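PDB 5JG9: de novo design, hyper stable, disulfide-rich mini protein from Synthetic construct, which has no known biological role, having been designed from scratch as a hyperstable, disulfide-constrained mini protein. Local coordinates for residues R24-R27 / Q31-I34. Sequence-based numbering, arbitrary orientation.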
ATOM      1  N   ARG A  24       7.677  -1.593   0.408  1.00 32.88           N
ATOM      2  CA  ARG A  24       7.648  -0.429   1.298  0.50 33.05           C
ATOM      3  C   ARG A  24       7.554  -0.867   2.763  1.00 31.55           C
ATOM      4  O   ARG A  24       8.293  -0.400   3.642  1.00 35.34           O
ATOM      5  CB  ARG A  24       6.496   0.506   0.866  0.50 32.59           C
ATOM      6  CG  ARG A  24       6.197   1.733   1.704  0.50 33.59           C
ATOM      7  CD  ARG A  24       5.023   2.562   1.123  0.50 33.54           C
ATOM      8  NE  ARG A  24       5.084   3.212  -0.222  0.50 34.22           N
ATOM      9  CZ  ARG A  24       4.585   2.714  -1.356  0.50 34.55           C
ATOM     10  NH1 ARG A  24       4.046   1.512  -1.398  0.50 34.11           N
ATOM     11  NH2 ARG A  24       4.638   3.417  -2.468  0.50 35.70           N
ATOM     12  N   GLY A  25       6.675  -1.775   3.065  1.00 30.90           N
ATOM     13  CA  GLY A  25       6.537  -2.297   4.471  1.00 30.14           C
ATOM     14  C   GLY A  25       7.810  -2.999   4.907  1.00 32.50           C
ATOM     15  O   GLY A  25       8.373  -2.732   5.994  1.00 31.66           O
ATOM     16  N   GLU A  26       8.290  -3.909   4.058  1.00 32.84           N
ATOM     17  CA  GLU A  26       9.390  -4.793   4.445  1.00 34.70           C
ATOM     18  C   GLU A  26      10.649  -4.005   4.653  1.00 38.20           C
ATOM     19  O   GLU A  26      11.352  -4.236   5.662  1.00 39.90           O
ATOM     20  CB  GLU A  26       9.578  -5.919   3.430  1.00 36.12           C
ATOM     21  CG  GLU A  26       8.449  -6.904   3.616  1.00 36.63           C
ATOM     22  CD  GLU A  26       8.551  -8.142   2.819  1.00 39.46           C
ATOM     23  OE1 GLU A  26       9.227  -8.177   1.769  1.00 42.26           O
ATOM     24  OE2 GLU A  26       7.851  -9.059   3.267  1.00 42.08           O
ATOM     25  N   ARG A  27      10.896  -3.028   3.762  1.00 37.36           N
ATOM     26  CA  ARG A  27      12.055  -2.171   3.855  1.00 41.29           C
ATOM     27  C   ARG A  27      12.107  -1.411   5.220  1.00 40.15           C
ATOM     28  O   ARG A  27      13.178  -1.061   5.712  1.00 41.55           O
ATOM     29  CB  ARG A  27      12.053  -1.258   2.642  1.00 43.01           C
ATOM     30  CG  ARG A  27      13.006  -0.105   2.634  1.00 50.28           C
ATOM     31  CD  ARG A  27      12.316   1.125   2.034  1.00 51.02           C
ATOM     32  NE  ARG A  27      11.668   0.849   0.771  1.00 52.79           N
ATOM     33  CZ  ARG A  27      10.649   1.560   0.248  1.00 54.91           C
ATOM     34  NH1 ARG A  27      10.062   2.561   0.920  1.00 54.40           N
ATOM     35  NH2 ARG A  27      10.172   1.204  -0.960  1.00 55.15           N
ATOM     36  N   GLN A  31       4.035  -2.842   8.974  1.00 28.33           N
ATOM     37  CA  GLN A  31       3.037  -3.728   8.487  1.00 27.59           C
ATOM     38  C   GLN A  31       2.383  -3.124   7.252  1.00 26.02           C
ATOM     39  O   GLN A  31       2.285  -1.873   7.126  1.00 25.36           O
ATOM     40  CB  GLN A  31       1.959  -3.954   9.539  1.00 29.34           C
ATOM     41  CG  GLN A  31       2.428  -4.799  10.744  1.00 32.03           C
ATOM     42  CD  GLN A  31       1.333  -5.068  11.800  1.00 34.48           C
ATOM     43  OE1 GLN A  31       0.127  -4.992  11.515  1.00 33.83           O
ATOM     44  NE2 GLN A  31       1.750  -5.452  13.014  1.00 37.38           N
ATOM     45  N   TYR A  32       2.005  -3.954   6.310  1.00 25.18           N
ATOM     46  CA  TYR A  32       1.438  -3.397   5.062  1.00 23.15           C
ATOM     47  C   TYR A  32       0.220  -4.200   4.704  1.00 23.94           C
ATOM     48  O   TYR A  32       0.148  -5.381   4.915  1.00 25.90           O
ATOM     49  CB  TYR A  32       2.471  -3.427   3.915  1.00 22.67           C
ATOM     50  CG  TYR A  32       2.784  -4.855   3.436  1.00 23.96           C
ATOM     51  CD1 TYR A  32       2.072  -5.430   2.361  1.00 23.99           C
ATOM     52  CD2 TYR A  32       3.827  -5.567   3.965  1.00 24.73           C
ATOM     53  CE1 TYR A  32       2.361  -6.733   1.924  1.00 25.39           C
ATOM     54  CE2 TYR A  32       4.138  -6.864   3.501  1.00 27.38           C
ATOM     55  CZ  TYR A  32       3.360  -7.457   2.546  1.00 27.78           C
ATOM     56  OH  TYR A  32       3.728  -8.728   2.097  1.00 29.18           O
ATOM     57  N   GLN A  33      -0.738  -3.536   4.096  1.00 24.22           N
ATOM     58  CA  GLN A  33      -1.957  -4.122   3.571  1.00 25.38           C
ATOM     59  C   GLN A  33      -2.434  -3.373   2.297  1.00 24.57           C
ATOM     60  O   GLN A  33      -2.193  -2.186   2.201  1.00 22.34           O
ATOM     61  CB  GLN A  33      -3.058  -3.899   4.618  1.00 29.34           C
ATOM     62  CG  GLN A  33      -2.851  -4.638   5.947  1.00 32.30           C
ATOM     63  CD  GLN A  33      -2.908  -6.160   5.960  1.00 37.09           C
ATOM     64  OE1 GLN A  33      -2.533  -6.885   6.992  1.00 39.67           O
ATOM     65  NE2 GLN A  33      -3.518  -6.687   4.930  1.00 38.06           N
ATOM     66  N   ILE A  34      -3.132  -4.078   1.401  1.00 25.91           N
ATOM     67  CA  ILE A  34      -3.648  -3.501   0.187  1.00 26.90           C
ATOM     68  C   ILE A  34      -5.141  -3.431   0.367  1.00 27.30           C
ATOM     69  O   ILE A  34      -5.796  -4.404   0.765  1.00 25.21           O
ATOM     70  CB  ILE A  34      -3.221  -4.284  -1.064  1.00 29.15           C
ATOM     71  CG1 ILE A  34      -1.755  -3.944  -1.423  1.00 30.12           C
ATOM     72  CG2 ILE A  34      -4.028  -3.892  -2.259  1.00 30.88           C
ATOM     73  CD1 ILE A  34      -0.755  -4.761  -0.598  1.00 33.68           C
TER
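Near the C-terminal end of helix 14-28, Gly-25 faces Tyr-32 on the edge strand 31-37, their CA atoms 5.2 Å apart, where the chain has turned from the helix back onto the sheet. Such closeness suits glycine: the tyrosine ring occupies the place a side chain would take, so bare backbone lets the strand come this near. Gly-25 CA lies within 4.3 Å of Tyr-32 CB and equally of CD2, one ortho carbon of the ring. Tyr-32 sends its CB toward the helix. With CG set between the backbone N and C (chi1 69°), the ring runs obliquely past Gly-25. The CD2-CE2 side of the ring thus follows the helix from Gly-25 to Glu-26, whose CG approaches CE2 at 4.3 Å.

Glu-26 suits this exposed margin because its methylenes can lie beside an aromatic ring while the carboxylate reaches outward. Its extended chain (chi2 -173°) brings OE2 to 4.3 Å from Tyr-32 OH, too far for a hydrogen bond; the carboxylate's stronger partner is Lys-22, one turn back on the helix, which forms a salt bridge to OE1. Tyr-32 also packs on Cys-21 and Lys-22 of the helix and on Ile-45 of the adjacent strand, so the ring bridges helix and sheet. Tyrosine fits such a boundary: a broad hydrocarbon surface for packing, with a hydroxyl at its far end.

The arrangement belongs to the beta-alpha-beta-beta layout of this small fold, one helix laid against a three-stranded antiparallel sheet and tied to its central strand by the Cys-21 to Cys-43 disulfide. Between the two segments the attachment is loose van der Waals packing, glycine and glutamate carbon against tyrosine, which depends on shape and lacks directional bonds.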